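Long-range contacts in aminoglycoside N(3)-acetyltransferase (Streptomyces griseus, PDB 7LAP), which probably acetylates the 3-amino group of aminoglycoside antibiotics and so contributes to resistance: residues G57-I62 and P122-R127; P105-R110 and A131-H136; R176-G181 and S268-A273. All blocks are in the same frame, centred on the assembly; numbering follows the deposited sequence.

Contacts 1 and 2 cross along the chain, their segments alternating, whereas contact 3 opens only after both have closed. The centre of contact 1 lies about 17 Å from those of the other two; the centres of contacts 2 and 3 are about 25 Å apart, on opposite sides of the chain's centre. Contact 1 packs helix 58-69 on helix 120-126, which leads into strand 132-133 of contact 2. That strand is an outermost one, within this chain, of the mixed sheet whose strands 176-180 and 266-272 form contact 3. V61 of contact 1 packs on L180 of contact 3, and R126 NH1 of contact 1 probably hydrogen-bonds R110 O of contact 2. Contacts 1 and 2 also touch the second subunit.

Contact 1: G57-I62 and P122-R127; sequences GPQTVI and PEALRR
I62 reaches from helix 58-62 to A124 and L125 on helix 122-126. Its CB carries CG1 anti to the carbonyl carbon (chi1 -70°), which sends that branch across to the other helix. CG1 passes L125 CD2 at 4.2 Å, and the terminal CD1 settles between the two residues, 3.8 Å from A124 CB and 3.7 Å from L125 N. CD1 thus rests on the backbone of L125 and on the methyl of A124. A124 CB is met by a second apolar group, P58 CB, at 3.6 Å. The contact is a helix-helix crossing, with axes 9.6 Å apart at a signed angle of -68°, and the small A124 lets P58, in the first turn of its helix, come close; their CA atoms are 6.4 Å apart. No hydrogen bond joins the two segments. L125 also packs on L75 and V77 of strand 74-78, so helix 120-126 touches the central sheet beside this crossing. Within 122-127, R126 grips E123 side-on: NE lies 2.7 Å from OE1, and NH2 meets OE2 at 2.8 Å, both approaching from above the carboxylate plane. E113 of the second subunit packs on P58 and A124.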
loop_
_atom_site.group_PDB
_atom_site.type_symbol
_atom_site.label_atom_id
_atom_site.label_comp_id
_atom_site.label_asym_id
_atom_site.label_seq_id
_atom_site.Cartn_x
_atom_site.Cartn_y
_atom_site.Cartn_z
ATOM N N GLY B 57 -5.821 4.256 11.549
ATOM C CA GLY B 57 -5.451 3.142 10.698
ATOM C C GLY B 57 -4.280 2.327 11.224
ATOM O O GLY B 57 -4.081 2.177 12.445
ATOM N N PRO B 58 -3.491 1.760 10.288
ATOM C CA PRO B 58 -2.388 0.859 10.682
ATOM C C PRO B 58 -1.428 1.476 11.693
ATOM O O PRO B 58 -0.951 0.764 12.589
ATOM C CB PRO B 58 -1.676 0.562 9.341
ATOM C CG PRO B 58 -2.759 0.676 8.314
ATOM C CD PRO B 58 -3.660 1.834 8.829
ATOM N N GLN B 59 -1.144 2.783 11.574
ATOM C CA GLN B 59 -0.206 3.427 12.493
ATOM C C GLN B 59 -0.655 3.265 13.943
ATOM O O GLN B 59 0.183 3.109 14.855
ATOM C CB GLN B 59 -0.065 4.915 12.142
ATOM C CG GLN B 59 0.597 5.222 10.788
ATOM C CD GLN B 59 1.986 4.575 10.643
ATOM O OE1 GLN B 59 2.273 3.898 9.650
ATOM N NE2 GLN B 59 2.848 4.788 11.644
ATOM N N THR B 60 -1.971 3.296 14.176
ATOM C CA THR B 60 -2.497 3.176 15.532
ATOM C C THR B 60 -2.334 1.760 16.070
ATOM O O THR B 60 -1.983 1.574 17.246
ATOM C CB THR B 60 -3.949 3.621 15.518
ATOM O OG1 THR B 60 -3.964 5.045 15.343
ATOM C CG2 THR B 60 -4.673 3.227 16.806
ATOM N N VAL B 61 -2.561 0.751 15.224
ATOM C CA VAL B 61 -2.325 -0.629 15.642
ATOM C C VAL B 61 -0.860 -0.827 16.007
ATOM O O VAL B 61 -0.538 -1.407 17.051
ATOM C CB VAL B 61 -2.785 -1.611 14.551
ATOM C CG1 VAL B 61 -2.447 -3.065 14.948
ATOM C CG2 VAL B 61 -4.319 -1.461 14.305
ATOM N N ILE B 62 0.053 -0.314 15.180
ATOM C CA ILE B 62 1.484 -0.501 15.450
ATOM C C ILE B 62 1.897 0.199 16.744
ATOM O O ILE B 62 2.595 -0.371 17.588
ATOM C CB ILE B 62 2.315 0.002 14.265
ATOM C CG1 ILE B 62 2.138 -0.925 13.068
ATOM C CG2 ILE B 62 3.819 0.158 14.669
ATOM C CD1 ILE B 62 2.587 -0.227 11.727
ATOM N N PRO B 122 1.472 -5.263 7.358
ATOM C CA PRO B 122 2.905 -5.526 7.064
ATOM C C PRO B 122 3.536 -4.435 6.232
ATOM O O PRO B 122 4.700 -4.092 6.434
ATOM C CB PRO B 122 2.873 -6.868 6.311
ATOM C CG PRO B 122 1.632 -7.557 6.886
ATOM C CD PRO B 122 0.626 -6.420 7.017
ATOM N N GLU B 123 2.781 -3.853 5.301
ATOM C CA GLU B 123 3.345 -2.784 4.495
ATOM C C GLU B 123 3.534 -1.512 5.322
ATOM O O GLU B 123 4.484 -0.763 5.086
ATOM C CB GLU B 123 2.455 -2.547 3.269
ATOM C CG GLU B 123 2.899 -1.434 2.387
ATOM C CD GLU B 123 4.005 -1.839 1.377
ATOM O OE1 GLU B 123 4.625 -2.927 1.534
ATOM O OE2 GLU B 123 4.272 -1.022 0.460
ATOM N N ALA B 124 2.678 -1.269 6.315
ATOM C CA ALA B 124 2.907 -0.134 7.216
ATOM C C ALA B 124 4.093 -0.392 8.150
ATOM O O ALA B 124 4.919 0.504 8.382
ATOM C CB ALA B 124 1.634 0.185 8.037
ATOM N N LEU B 125 4.195 -1.604 8.700
ATOM C CA LEU B 125 5.297 -1.914 9.619
ATOM C C LEU B 125 6.656 -1.766 8.928
ATOM O O LEU B 125 7.577 -1.117 9.459
ATOM C CB LEU B 125 5.117 -3.334 10.178
ATOM C CG LEU B 125 5.905 -3.877 11.381
ATOM C CD1 LEU B 125 7.351 -4.155 11.035
ATOM C CD2 LEU B 125 5.782 -2.970 12.622
ATOM N N ARG B 126 6.810 -2.355 7.738
ATOM C CA ARG B 126 8.124 -2.306 7.100
ATOM C C ARG B 126 8.518 -0.875 6.738
ATOM O O ARG B 126 9.709 -0.575 6.670
ATOM C CB ARG B 126 8.164 -3.206 5.855
ATOM C CG ARG B 126 7.661 -2.522 4.624
ATOM C CD ARG B 126 7.851 -3.317 3.349
ATOM N NE ARG B 126 7.199 -2.614 2.246
ATOM C CZ ARG B 126 7.796 -1.736 1.441
ATOM N NH1 ARG B 126 9.095 -1.466 1.572
ATOM N NH2 ARG B 126 7.083 -1.129 0.485
ATOM N N ARG B 127 7.552 0.036 6.568
ATOM C CA ARG B 127 7.909 1.409 6.236
ATOM C C ARG B 127 8.144 2.273 7.481
ATOM O O ARG B 127 8.506 3.444 7.345
ATOM C CB ARG B 127 6.819 2.012 5.321
ATOM C CG ARG B 127 6.641 1.242 3.944
ATOM C CD ARG B 127 5.384 1.658 3.122
ATOM N NE ARG B 127 5.482 3.066 2.728
ATOM C CZ ARG B 127 5.391 3.534 1.479
ATOM N NH1 ARG B 127 5.187 2.705 0.461
ATOM N NH2 ARG B 127 5.501 4.846 1.257
#

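Contact 2: P105-R110 and A131-H136; sequences PAFDPR and AVRSRH
F107 and R133 meet tip to tip where loop 105-110 packs on R133, at the end of an edge strand of the mixed sheet, 132-133, and on the backbone of S134-H136. The tight part surrounds the F107 ring. With CG anti to the backbone N (chi1 177°), the ring is directed at the other segment: CZ lies over one face of the R133 guanidinium, toward its rim and 3.7 Å from NE, with the two planes 75° apart. The carbonyl H136 O sits over one face of the ring, 3.6 Å from CZ, while S134 O is at the ring's edge and R135 O approaches CE2 obliquely at 3.5 Å. R133 is also held by polar groups of its own chain: S112 O takes NH1, G80 O takes NH2 and S140 OG pairs with NE. Packing is looser round the P109 ring, whose CB touches R133 CD at 4.0 Å and whose CG comes only within 4.5 Å of R135 CA. R110 N closes an Asx turn onto D108 OD1, and the R110 side chain is exposed. P109 O, by contrast, is gripped: R133 NH1 donates to it at 3.0 Å, with the acceptor in the guanidinium plane but the donor 48° out of the carbonyl plane.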
loop_
_atom_site.group_PDB
_atom_site.type_symbol
_atom_site.label_atom_id
_atom_site.label_comp_id
_atom_site.label_asym_id
_atom_site.label_seq_id
_atom_site.Cartn_x
_atom_site.Cartn_y
_atom_site.Cartn_z
ATOM N N PRO B 105 12.827 -6.259 -12.511
ATOM C CA PRO B 105 13.765 -5.688 -11.543
ATOM C C PRO B 105 14.027 -6.623 -10.366
ATOM O O PRO B 105 13.223 -7.496 -10.032
ATOM C CB PRO B 105 13.063 -4.405 -11.084
ATOM C CG PRO B 105 11.569 -4.708 -11.292
ATOM C CD PRO B 105 11.513 -5.589 -12.506
ATOM N N ALA B 106 15.190 -6.433 -9.748
ATOM C CA ALA B 106 15.561 -7.191 -8.563
ATOM C C ALA B 106 14.675 -6.829 -7.379
ATOM O O ALA B 106 14.274 -5.670 -7.208
ATOM C CB ALA B 106 17.009 -6.893 -8.173
ATOM N N PHE B 107 14.439 -7.822 -6.516
ATOM C CA PHE B 107 13.900 -7.536 -5.193
ATOM C C PHE B 107 14.743 -6.472 -4.495
ATOM O O PHE B 107 15.976 -6.466 -4.588
ATOM C CB PHE B 107 13.836 -8.817 -4.354
ATOM C CG PHE B 107 13.342 -8.595 -2.940
ATOM C CD1 PHE B 107 11.983 -8.367 -2.678
ATOM C CD2 PHE B 107 14.224 -8.598 -1.872
ATOM C CE1 PHE B 107 11.525 -8.182 -1.365
ATOM C CE2 PHE B 107 13.768 -8.399 -0.562
ATOM C CZ PHE B 107 12.432 -8.181 -0.306
ATOM N N ASP B 108 14.065 -5.540 -3.831
ATOM C CA ASP B 108 14.706 -4.476 -3.058
ATOM C C ASP B 108 14.027 -4.343 -1.695
ATOM O O ASP B 108 12.866 -3.889 -1.629
ATOM C CB ASP B 108 14.643 -3.151 -3.817
ATOM C CG ASP B 108 15.371 -2.031 -3.093
ATOM O OD1 ASP B 108 15.893 -2.287 -1.987
ATOM O OD2 ASP B 108 15.465 -0.903 -3.634
ATOM N N PRO B 109 14.713 -4.661 -0.594
ATOM C CA PRO B 109 14.039 -4.643 0.717
ATOM C C PRO B 109 13.472 -3.285 1.083
ATOM O O PRO B 109 12.502 -3.231 1.858
ATOM C CB PRO B 109 15.147 -5.073 1.690
ATOM C CG PRO B 109 16.136 -5.818 0.859
ATOM C CD PRO B 109 16.119 -5.105 -0.486
ATOM N N ARG B 110 14.050 -2.184 0.560
ATOM C CA ARG B 110 13.546 -0.861 0.927
ATOM C C ARG B 110 12.241 -0.520 0.218
ATOM O O ARG B 110 11.358 0.112 0.816
ATOM C CB ARG B 110 14.591 0.223 0.623
ATOM C CG ARG B 110 14.097 1.690 0.841
ATOM C CD ARG B 110 14.060 2.030 2.341
ATOM N NE ARG B 110 13.678 3.413 2.636
ATOM C CZ ARG B 110 13.591 3.918 3.870
ATOM N NH1 ARG B 110 13.863 3.155 4.926
ATOM N NH2 ARG B 110 13.226 5.183 4.062
ATOM N N ALA B 131 12.416 0.264 10.992
ATOM C CA ALA B 131 12.012 -1.119 10.721
ATOM C C ALA B 131 13.067 -1.800 9.862
ATOM O O ALA B 131 13.775 -1.150 9.091
ATOM C CB ALA B 131 10.650 -1.182 10.000
ATOM N N VAL B 132 13.165 -3.124 9.980
ATOM C CA VAL B 132 14.172 -3.904 9.246
ATOM C C VAL B 132 13.452 -4.972 8.434
ATOM O O VAL B 132 12.637 -5.719 8.981
ATOM C CB VAL B 132 15.178 -4.559 10.204
ATOM C CG1 VAL B 132 16.205 -5.422 9.425
ATOM C CG2 VAL B 132 15.888 -3.499 11.068
ATOM N N ARG B 133 13.766 -5.067 7.146
ATOM C CA ARG B 133 13.103 -6.033 6.277
ATOM C C ARG B 133 14.112 -7.090 5.848
ATOM O O ARG B 133 15.233 -6.743 5.472
ATOM C CB ARG B 133 12.529 -5.357 5.048
ATOM C CG ARG B 133 11.580 -6.319 4.370
ATOM C CD ARG B 133 11.499 -6.089 2.944
ATOM N NE ARG B 133 10.320 -6.662 2.305
ATOM C CZ ARG B 133 9.694 -6.013 1.340
ATOM N NH1 ARG B 133 10.135 -4.813 1.010
ATOM N NH2 ARG B 133 8.651 -6.555 0.727
ATOM N N SER B 134 13.729 -8.373 5.905
ATOM C CA SER B 134 14.724 -9.405 5.602
ATOM C C SER B 134 14.962 -9.475 4.091
ATOM O O SER B 134 14.225 -8.905 3.289
ATOM C CB SER B 134 14.308 -10.762 6.193
ATOM O OG SER B 134 13.392 -11.471 5.380
ATOM N N ARG B 135 16.032 -10.152 3.703
ATOM C CA ARG B 135 16.532 -10.004 2.347
ATOM C C ARG B 135 15.892 -10.969 1.370
ATOM O O ARG B 135 16.158 -10.876 0.161
ATOM C CB ARG B 135 18.060 -10.183 2.344
ATOM C CG ARG B 135 18.476 -11.586 2.697
ATOM C CD ARG B 135 20.013 -11.786 2.778
ATOM N NE ARG B 135 20.329 -13.203 2.914
ATOM C CZ ARG B 135 21.543 -13.741 2.765
ATOM N NH1 ARG B 135 22.598 -12.973 2.480
ATOM N NH2 ARG B 135 21.697 -15.057 2.892
ATOM N N HIS B 136 15.047 -11.884 1.843
ATOM C CA HIS B 136 14.580 -12.936 0.949
ATOM C C HIS B 136 13.556 -12.386 -0.040
ATOM O O HIS B 136 12.633 -11.693 0.373
ATOM C CB HIS B 136 13.948 -14.085 1.733
ATOM C CG HIS B 136 13.998 -15.376 0.986
ATOM N ND1 HIS B 136 13.083 -15.706 0.004
ATOM C CD2 HIS B 136 14.908 -16.375 1.008
ATOM C CE1 HIS B 136 13.417 -16.871 -0.522
ATOM N NE2 HIS B 136 14.515 -17.302 0.076
#

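Contact 3: R176-G181 and S268-A273; sequences RVLLLG and SRLFDA
The R176 guanidinium has L270 CD2 over one face, 3.7 Å from NH2, and a water at its edge, in plane. That water donates to L270 O and accepts a weak bond from NH2. D272 OD1 lies obliquely to the same group, in a salt bridge with R176 NE at 2.9 Å; its hydrogen bond is weak, bent to 116°. R176 NH1 turns to D40 and the carbonyl of G35. At the F271 ring, V177 O lies at the edge, in plane, 3.6 Å from CD1, and L179 CD1 approaches CE1 obliquely at 4.0 Å. These side chains project from an antiparallel strand pair, 176-180 with 268-272, inside the mixed sheet; strand 41-46 continues it beyond 176-180. V177 and F271 form one hydrogen-bonded pair, V177 N to F271 O at 2.9 Å, and L179 and R269 the next, L179 N to R269 O at 2.8 Å; F271 N to V177 O and R269 N to L179 O complete both. Between them L178 and L270 form a non-hydrogen-bonded pair, meeting at L178 CB and L270 CD1. That face packs against L34 of helix 24-34, whereas on the other the F271 ring meets V249, M252 and L253 of helix 244-254.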
loop_
_atom_site.group_PDB
_atom_site.type_symbol
_atom_site.label_atom_id
_atom_site.label_comp_id
_atom_site.label_asym_id
_atom_site.label_seq_id
_atom_site.Cartn_x
_atom_site.Cartn_y
_atom_site.Cartn_z
ATOM N N ARG B 176 6.204 -14.796 20.339
ATOM C CA ARG B 176 4.776 -15.091 20.320
ATOM C C ARG B 176 4.224 -14.850 18.925
ATOM O O ARG B 176 4.866 -14.197 18.090
ATOM C CB ARG B 176 4.052 -14.233 21.365
ATOM C CG ARG B 176 4.933 -14.257 22.611
ATOM C CD ARG B 176 4.324 -13.752 23.797
ATOM N NE ARG B 176 3.292 -14.647 24.251
ATOM C CZ ARG B 176 2.522 -14.350 25.289
ATOM N NH1 ARG B 176 2.716 -13.187 25.916
ATOM N NH2 ARG B 176 1.569 -15.182 25.681
ATOM N N VAL B 177 3.042 -15.416 18.682
ATOM C CA VAL B 177 2.275 -15.175 17.460
ATOM C C VAL B 177 0.910 -14.631 17.857
ATOM O O VAL B 177 0.211 -15.226 18.688
ATOM C CB VAL B 177 2.140 -16.452 16.606
ATOM C CG1 VAL B 177 1.330 -16.165 15.353
ATOM C CG2 VAL B 177 3.538 -16.945 16.214
ATOM N N LEU B 178 0.542 -13.492 17.274
ATOM C CA LEU B 178 -0.758 -12.866 17.496
ATOM C C LEU B 178 -1.568 -12.897 16.196
ATOM O O LEU B 178 -1.117 -12.387 15.164
ATOM C CB LEU B 178 -0.546 -11.435 17.991
ATOM C CG LEU B 178 -1.824 -10.591 18.062
ATOM C CD1 LEU B 178 -2.717 -11.091 19.178
ATOM C CD2 LEU B 178 -1.434 -9.124 18.270
ATOM N N LEU B 179 -2.747 -13.537 16.231
ATOM C CA LEU B 179 -3.732 -13.373 15.167
ATOM C C LEU B 179 -4.691 -12.289 15.609
ATOM O O LEU B 179 -5.440 -12.472 16.571
ATOM C CB LEU B 179 -4.481 -14.673 14.896
ATOM C CG LEU B 179 -3.548 -15.861 14.663
ATOM C CD1 LEU B 179 -4.430 -17.133 14.418
ATOM C CD2 LEU B 179 -2.532 -15.607 13.544
ATOM N N LEU B 180 -4.685 -11.167 14.899
ATOM C CA LEU B 180 -5.448 -9.982 15.276
ATOM C C LEU B 180 -6.602 -9.833 14.272
ATOM O O LEU B 180 -6.524 -9.113 13.270
ATOM C CB LEU B 180 -4.477 -8.788 15.336
ATOM C CG LEU B 180 -4.982 -7.399 15.748
ATOM C CD1 LEU B 180 -5.789 -7.454 16.980
ATOM C CD2 LEU B 180 -3.864 -6.353 15.879
ATOM N N GLY B 181 -7.685 -10.563 14.542
ATOM C CA GLY B 181 -8.764 -10.704 13.602
ATOM C C GLY B 181 -8.451 -11.583 12.423
ATOM O O GLY B 181 -9.347 -11.865 11.645
ATOM N N SER B 268 -9.338 -12.499 18.409
ATOM C CA SER B 268 -7.877 -12.501 18.416
ATOM C C SER B 268 -7.345 -13.690 19.194
ATOM O O SER B 268 -7.996 -14.178 20.117
ATOM C CB SER B 268 -7.345 -11.200 18.996
ATOM O OG SER B 268 -7.806 -10.153 18.138
ATOM N N ARG B 269 -6.156 -14.151 18.815
ATOM C CA ARG B 269 -5.542 -15.302 19.461
ATOM C C ARG B 269 -4.056 -15.062 19.637
ATOM O O ARG B 269 -3.374 -14.655 18.695
ATOM C CB ARG B 269 -5.728 -16.600 18.651
ATOM C CG ARG B 269 -7.153 -17.147 18.693
ATOM C CD ARG B 269 -7.809 -16.924 17.363
ATOM N NE ARG B 269 -8.981 -17.797 17.168
ATOM C CZ ARG B 269 -9.660 -17.852 16.029
ATOM N NH1 ARG B 269 -9.257 -17.106 14.998
ATOM N NH2 ARG B 269 -10.720 -18.645 15.920
ATOM N N LEU B 270 -3.556 -15.372 20.821
ATOM C CA LEU B 270 -2.162 -15.143 21.173
ATOM C C LEU B 270 -1.554 -16.465 21.611
ATOM O O LEU B 270 -2.070 -17.114 22.529
ATOM C CB LEU B 270 -2.047 -14.096 22.285
ATOM C CG LEU B 270 -0.602 -13.793 22.722
ATOM C CD1 LEU B 270 0.168 -13.196 21.530
ATOM C CD2 LEU B 270 -0.640 -12.824 23.916
ATOM N N PHE B 271 -0.467 -16.859 20.944
ATOM C CA PHE B 271 0.232 -18.122 21.149
ATOM C C PHE B 271 1.688 -17.881 21.511
ATOM O O PHE B 271 2.327 -16.977 20.968
ATOM C CB PHE B 271 0.255 -18.986 19.866
ATOM C CG PHE B 271 -1.101 -19.248 19.270
ATOM C CD1 PHE B 271 -1.705 -18.312 18.424
ATOM C CD2 PHE B 271 -1.757 -20.451 19.529
ATOM C CE1 PHE B 271 -2.962 -18.566 17.843
ATOM C CE2 PHE B 271 -3.017 -20.710 18.967
ATOM C CZ PHE B 271 -3.619 -19.760 18.121
ATOM N N ASP B 272 2.253 -18.768 22.333
ATOM C CA ASP B 272 3.706 -18.837 22.434
ATOM C C ASP B 272 4.245 -19.638 21.244
ATOM O O ASP B 272 3.745 -20.735 20.944
ATOM C CB ASP B 272 4.133 -19.466 23.766
ATOM C CG ASP B 272 3.687 -18.649 24.984
ATOM O OD1 ASP B 272 3.678 -17.402 24.915
ATOM O OD2 ASP B 272 3.335 -19.250 26.022
ATOM N N ALA B 273 5.278 -19.096 20.575
ATOM C CA ALA B 273 5.751 -19.672 19.313
ATOM C C ALA B 273 6.387 -21.044 19.505
ATOM O O ALA B 273 6.201 -21.930 18.665
ATOM C CB ALA B 273 6.756 -18.740 18.635
HETATM O O HOH W 1 -0.338 -17.511 24.990
#